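Local coordinates for glycosyl hydrolases family 2, sugar binding domain protein (Bacteroides uniformis str. 3978 T3 ii, PDB 6D1P), which is a gut bacterial beta-glucuronidase of glycoside hydrolase family 2, probably hydrolysing the O-glycosidic bonds of glucuronic acid conjugates, at residues I625-K636 / D702-W713. Residues are numbered along the deposited sequence; the frame is centred on the assembly and turned at random.
Sequences IYGHSWPVRWGK and DEIQQEYQTRTW
With CG anti to the backbone N (chi1 -174°), the Asp702 carboxylate meets the His628 ring edge-on in its plane; CG of His628 lies anti to its carbonyl carbon, and the two planes end 8° apart. OD2 of Asp702 uses its syn lone pair to accept from NE2 of His628 at 2.7 Å and, nearly along its C-O axis, takes the backbone N of Ile625 at 2.8 Å. Two bonds thus grip one oxygen, while CG2 of Ile704 sits over the imidazole face, 3.4 Å from its centroid, a CH-pi contact. An alanine in place of Asp702 would probably leave the His628 ring free to turn and the Ile625 N-H without this acceptor. Farther along, the Gln706 amide both accepts and donates: OE1 accepts from NH1 of Arg633 (3.1 Å), in both the carbonyl and guanidinium planes, whereas NE2 gives a weak bond to O of Trp630 (3.0 Å). The bent Arg633 chain also lays CD over the Trp630 ring, while NE pairs with Glu524 in a salt bridge and NH2 bonds to O of Glu642. Tyr708 OH donates to O of Lys636 at 2.5 Å, and Trp713 turns its edge to the Trp634 face, planes at 86°, a T-shaped pair. Val632, Arg633 and Trp634 bridge Glu707, Tyr708 and Gln709 in parallel. Strand 632-634 is outermost in a mixed five-stranded sheet whose other strands fall largely in the DUF4982 sequence family, consistent with an immunoglobulin-like E-set fold.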
loop_
_atom_site.group_PDB
_atom_site.type_symbol
_atom_site.label_atom_id
_atom_site.label_comp_id
_atom_site.label_asym_id
_atom_site.label_seq_id
_atom_site.Cartn_x
_atom_site.Cartn_y
_atom_site.Cartn_z
ATOM N N ILE A 625 22.936 27.145 28.221
ATOM C CA ILE A 625 21.922 28.175 28.353
ATOM C C ILE A 625 20.656 27.691 27.672
ATOM O O ILE A 625 20.680 27.280 26.505
ATOM C CB ILE A 625 22.407 29.486 27.727
ATOM C CG1 ILE A 625 23.753 29.905 28.343
ATOM C CG2 ILE A 625 21.333 30.551 27.856
ATOM C CD1 ILE A 625 24.510 30.937 27.511
ATOM N N TYR A 626 19.543 27.738 28.388
ATOM C CA TYR A 626 18.286 27.342 27.785
ATOM C C TYR A 626 17.850 28.405 26.782
ATOM O O TYR A 626 17.649 29.569 27.145
ATOM C CB TYR A 626 17.220 27.104 28.857
ATOM C CG TYR A 626 15.833 26.988 28.284
ATOM C CD1 TYR A 626 15.575 26.169 27.178
ATOM C CD2 TYR A 626 14.777 27.714 28.818
ATOM C CE1 TYR A 626 14.299 26.082 26.639
ATOM C CE2 TYR A 626 13.504 27.625 28.292
ATOM C CZ TYR A 626 13.273 26.805 27.207
ATOM O OH TYR A 626 12.004 26.730 26.680
ATOM N N GLY A 627 17.697 27.999 25.520
ATOM C CA GLY A 627 17.188 28.890 24.499
ATOM C C GLY A 627 17.948 28.853 23.185
ATOM O O GLY A 627 17.727 29.713 22.338
ATOM N N HIS A 628 18.840 27.878 22.995
ATOM C CA HIS A 628 19.516 27.730 21.709
ATOM C C HIS A 628 18.517 27.622 20.557
ATOM O O HIS A 628 18.772 28.120 19.453
ATOM C CB HIS A 628 20.408 26.493 21.722
ATOM C CG HIS A 628 21.695 26.670 22.453
ATOM N ND1 HIS A 628 22.906 26.770 21.804
ATOM C CD2 HIS A 628 21.970 26.730 23.777
ATOM C CE1 HIS A 628 23.871 26.897 22.695
ATOM N NE2 HIS A 628 23.331 26.875 23.900
ATOM N N SER A 629 17.384 26.947 20.787
ATOM C CA SER A 629 16.353 26.786 19.772
ATOM C C SER A 629 15.191 27.754 19.971
ATOM O O SER A 629 14.097 27.519 19.448
ATOM C CB SER A 629 15.852 25.336 19.741
ATOM O OG SER A 629 15.042 25.016 20.873
ATOM N N TRP A 630 15.410 28.850 20.696
ATOM C CA TRP A 630 14.370 29.842 20.974
ATOM C C TRP A 630 14.820 31.167 20.366
ATOM O O TRP A 630 15.534 31.950 21.016
ATOM C CB TRP A 630 14.124 29.937 22.481
ATOM C CG TRP A 630 12.935 30.745 22.898
ATOM C CD1 TRP A 630 12.206 31.609 22.127
ATOM C CD2 TRP A 630 12.334 30.769 24.205
ATOM N NE1 TRP A 630 11.189 32.167 22.871
ATOM C CE2 TRP A 630 11.244 31.664 24.148
ATOM C CE3 TRP A 630 12.612 30.116 25.416
ATOM C CZ2 TRP A 630 10.438 31.927 25.254
ATOM C CZ3 TRP A 630 11.796 30.365 26.506
ATOM C CH2 TRP A 630 10.731 31.269 26.422
ATOM N N PRO A 631 14.431 31.460 19.105
ATOM C CA PRO A 631 15.040 32.590 18.386
ATOM C C PRO A 631 14.455 33.946 18.758
ATOM O O PRO A 631 15.146 34.971 18.667
ATOM C CB PRO A 631 14.760 32.263 16.909
ATOM C CG PRO A 631 13.792 31.031 16.914
ATOM C CD PRO A 631 13.364 30.809 18.317
ATOM N N VAL A 632 13.187 33.977 19.159
ATOM C CA VAL A 632 12.489 35.228 19.431
ATOM C C VAL A 632 11.801 35.131 20.791
ATOM O O VAL A 632 10.809 34.400 20.942
ATOM C CB VAL A 632 11.471 35.569 18.336
ATOM C CG1 VAL A 632 10.723 36.835 18.706
ATOM C CG2 VAL A 632 12.174 35.745 17.004
ATOM N N ARG A 633 12.306 35.887 21.766
ATOM C CA ARG A 633 11.658 36.138 23.051
ATOM C C ARG A 633 10.673 37.304 22.931
ATOM O O ARG A 633 10.694 38.077 21.965
ATOM C CB ARG A 633 12.696 36.468 24.117
ATOM C CG ARG A 633 13.882 35.535 24.167
ATOM C CD ARG A 633 13.581 34.332 25.020
ATOM N NE ARG A 633 13.075 34.675 26.359
ATOM C CZ ARG A 633 13.831 34.727 27.451
ATOM N NH1 ARG A 633 15.130 34.475 27.343
ATOM N NH2 ARG A 633 13.290 35.009 28.648
ATOM N N TRP A 634 9.802 37.444 23.927
ATOM C CA TRP A 634 8.856 38.552 23.897
ATOM C C TRP A 634 8.413 38.934 25.302
ATOM O O TRP A 634 8.587 38.181 26.267
ATOM C CB TRP A 634 7.637 38.235 23.044
ATOM C CG TRP A 634 6.784 37.144 23.592
ATOM C CD1 TRP A 634 5.689 37.282 24.396
ATOM C CD2 TRP A 634 6.949 35.737 23.368
ATOM N NE1 TRP A 634 5.156 36.045 24.689
ATOM C CE2 TRP A 634 5.907 35.080 24.066
ATOM C CE3 TRP A 634 7.870 34.971 22.637
ATOM C CZ2 TRP A 634 5.762 33.687 24.066
ATOM C CZ3 TRP A 634 7.724 33.583 22.627
ATOM C CH2 TRP A 634 6.677 32.956 23.346
ATOM N N GLY A 635 7.792 40.104 25.373
ATOM C CA GLY A 635 7.418 40.754 26.614
ATOM C C GLY A 635 7.347 42.258 26.413
ATOM O O GLY A 635 7.546 42.778 25.316
ATOM N N LYS A 636 7.060 42.955 27.506
ATOM C CA LYS A 636 6.946 44.401 27.431
ATOM C C LYS A 636 8.335 45.034 27.282
ATOM O O LYS A 636 9.351 44.389 27.546
ATOM C CB LYS A 636 6.210 44.924 28.661
ATOM C CG LYS A 636 4.705 44.880 28.458
ATOM C CD LYS A 636 3.890 44.993 29.740
ATOM C CE LYS A 636 2.412 44.671 29.458
ATOM N NZ LYS A 636 1.452 45.747 29.861
ATOM N N ASP A 702 29.290 29.011 26.970
ATOM C CA ASP A 702 28.180 28.808 26.057
ATOM C C ASP A 702 27.648 30.183 25.687
ATOM O O ASP A 702 27.885 31.165 26.397
ATOM C CB ASP A 702 27.085 27.921 26.680
ATOM C CG ASP A 702 25.964 27.562 25.696
ATOM O OD1 ASP A 702 26.227 27.436 24.480
ATOM O OD2 ASP A 702 24.806 27.404 26.154
ATOM N N GLU A 703 26.931 30.244 24.563
ATOM C CA GLU A 703 26.412 31.504 24.045
ATOM C C GLU A 703 25.185 31.237 23.178
ATOM O O GLU A 703 25.176 30.313 22.365
ATOM C CB GLU A 703 27.470 32.267 23.214
ATOM C CG GLU A 703 26.878 33.397 22.340
ATOM C CD GLU A 703 27.785 33.844 21.173
ATOM O OE1 GLU A 703 29.025 33.917 21.361
ATOM O OE2 GLU A 703 27.247 34.124 20.069
ATOM N N ILE A 704 24.158 32.060 23.352
ATOM C CA ILE A 704 23.034 32.098 22.435
ATOM C C ILE A 704 22.748 33.555 22.108
ATOM O O ILE A 704 23.127 34.468 22.844
ATOM C CB ILE A 704 21.765 31.427 23.005
ATOM C CG1 ILE A 704 21.157 32.283 24.124
ATOM C CG2 ILE A 704 22.070 30.014 23.503
ATOM C CD1 ILE A 704 19.845 31.743 24.655
ATOM N N GLN A 705 22.072 33.765 20.984
ATOM C CA GLN A 705 21.522 35.063 20.636
ATOM C C GLN A 705 20.025 34.908 20.458
ATOM O O GLN A 705 19.564 33.865 19.990
ATOM C CB GLN A 705 22.163 35.613 19.358
ATOM C CG GLN A 705 23.683 35.708 19.429
ATOM C CD GLN A 705 24.271 36.403 18.214
ATOM O OE1 GLN A 705 23.593 37.187 17.544
ATOM N NE2 GLN A 705 25.539 36.114 17.919
ATOM N N GLN A 706 19.264 35.928 20.847
ATOM C CA GLN A 706 17.817 35.893 20.696
ATOM C C GLN A 706 17.310 37.292 20.388
ATOM O O GLN A 706 17.774 38.268 20.974
ATOM C CB GLN A 706 17.099 35.374 21.959
ATOM C CG GLN A 706 17.527 34.009 22.458
ATOM C CD GLN A 706 16.883 33.644 23.796
ATOM O OE1 GLN A 706 16.849 34.462 24.725
ATOM N NE2 GLN A 706 16.345 32.417 23.888
ATOM N N GLU A 707 16.351 37.385 19.476
ATOM C CA GLU A 707 15.644 38.637 19.288
ATOM C C GLU A 707 14.648 38.840 20.418
ATOM O O GLU A 707 14.094 37.889 20.972
ATOM C CB GLU A 707 14.909 38.651 17.949
ATOM C CG GLU A 707 15.808 38.453 16.737
ATOM C CD GLU A 707 16.429 39.749 16.257
ATOM O OE1 GLU A 707 15.873 40.830 16.573
ATOM O OE2 GLU A 707 17.475 39.682 15.566
ATOM N N TYR A 708 14.411 40.095 20.758
ATOM C CA TYR A 708 13.405 40.435 21.750
ATOM C C TYR A 708 12.361 41.284 21.062
ATOM O O TYR A 708 12.687 42.332 20.493
ATOM C CB TYR A 708 14.017 41.170 22.946
ATOM C CG TYR A 708 13.017 41.407 24.044
ATOM C CD1 TYR A 708 12.381 40.334 24.674
ATOM C CD2 TYR A 708 12.686 42.692 24.448
ATOM C CE1 TYR A 708 11.445 40.541 25.683
ATOM C CE2 TYR A 708 11.753 42.912 25.460
ATOM C CZ TYR A 708 11.137 41.833 26.074
ATOM O OH TYR A 708 10.210 42.041 27.075
ATOM N N GLN A 709 11.120 40.829 21.098
ATOM C CA GLN A 709 10.036 41.456 20.359
ATOM C C GLN A 709 9.029 42.020 21.345
ATOM O O GLN A 709 8.469 41.283 22.164
ATOM C CB GLN A 709 9.378 40.457 19.408
ATOM C CG GLN A 709 7.989 40.847 18.917
ATOM C CD GLN A 709 7.397 39.794 17.982
ATOM O OE1 GLN A 709 8.111 39.203 17.159
ATOM N NE2 GLN A 709 6.093 39.542 18.117
ATOM N N THR A 710 8.803 43.325 21.262
ATOM C CA THR A 710 7.900 44.005 22.170
ATOM C C THR A 710 6.555 44.294 21.545
ATOM O O THR A 710 5.599 44.559 22.273
ATOM C CB THR A 710 8.525 45.314 22.658
ATOM O OG1 THR A 710 8.811 46.152 21.530
ATOM C CG2 THR A 710 9.811 45.019 23.410
ATOM N N ARG A 711 6.446 44.237 20.225
ATOM C CA ARG A 711 5.132 44.360 19.619
ATOM C C ARG A 711 4.344 43.075 19.857
ATOM O O ARG A 711 4.898 41.971 19.851
ATOM C CB ARG A 711 5.258 44.692 18.133
ATOM C CG ARG A 711 5.917 46.045 17.904
ATOM C CD ARG A 711 5.461 46.730 16.621
ATOM N NE ARG A 711 4.024 46.586 16.384
ATOM C CZ ARG A 711 3.374 47.171 15.379
ATOM N NH1 ARG A 711 2.066 46.982 15.206
ATOM N NH2 ARG A 711 4.042 47.954 14.542
ATOM N N THR A 712 3.060 43.235 20.154
ATOM C CA THR A 712 2.139 42.126 20.314
ATOM C C THR A 712 1.516 41.781 18.955
ATOM O O THR A 712 1.733 42.473 17.960
ATOM C CB THR A 712 1.086 42.497 21.342
ATOM O OG1 THR A 712 0.496 43.736 20.943
ATOM C CG2 THR A 712 1.741 42.689 22.711
ATOM N N TRP A 713 0.745 40.690 18.906
ATOM C CA TRP A 713 0.291 40.169 17.624
ATOM C C TRP A 713 -1.179 39.789 17.669
ATOM O O TRP A 713 -1.701 39.367 18.703
ATOM C CB TRP A 713 1.117 38.953 17.195
ATOM C CG TRP A 713 1.079 37.841 18.189
ATOM C CD1 TRP A 713 0.192 36.804 18.227
ATOM C CD2 TRP A 713 1.966 37.656 19.298
ATOM N NE1 TRP A 713 0.473 35.985 19.288
ATOM C CE2 TRP A 713 1.558 36.482 19.962
ATOM C CE3 TRP A 713 3.063 38.368 19.792
ATOM C CZ2 TRP A 713 2.204 36.004 21.103
ATOM C CZ3 TRP A 713 3.713 37.892 20.931
ATOM C CH2 TRP A 713 3.281 36.719 21.570
HETATM O O HOH W 1 15.891 31.570 26.711
HETATM O O HOH W 2 18.706 31.220 20.381
#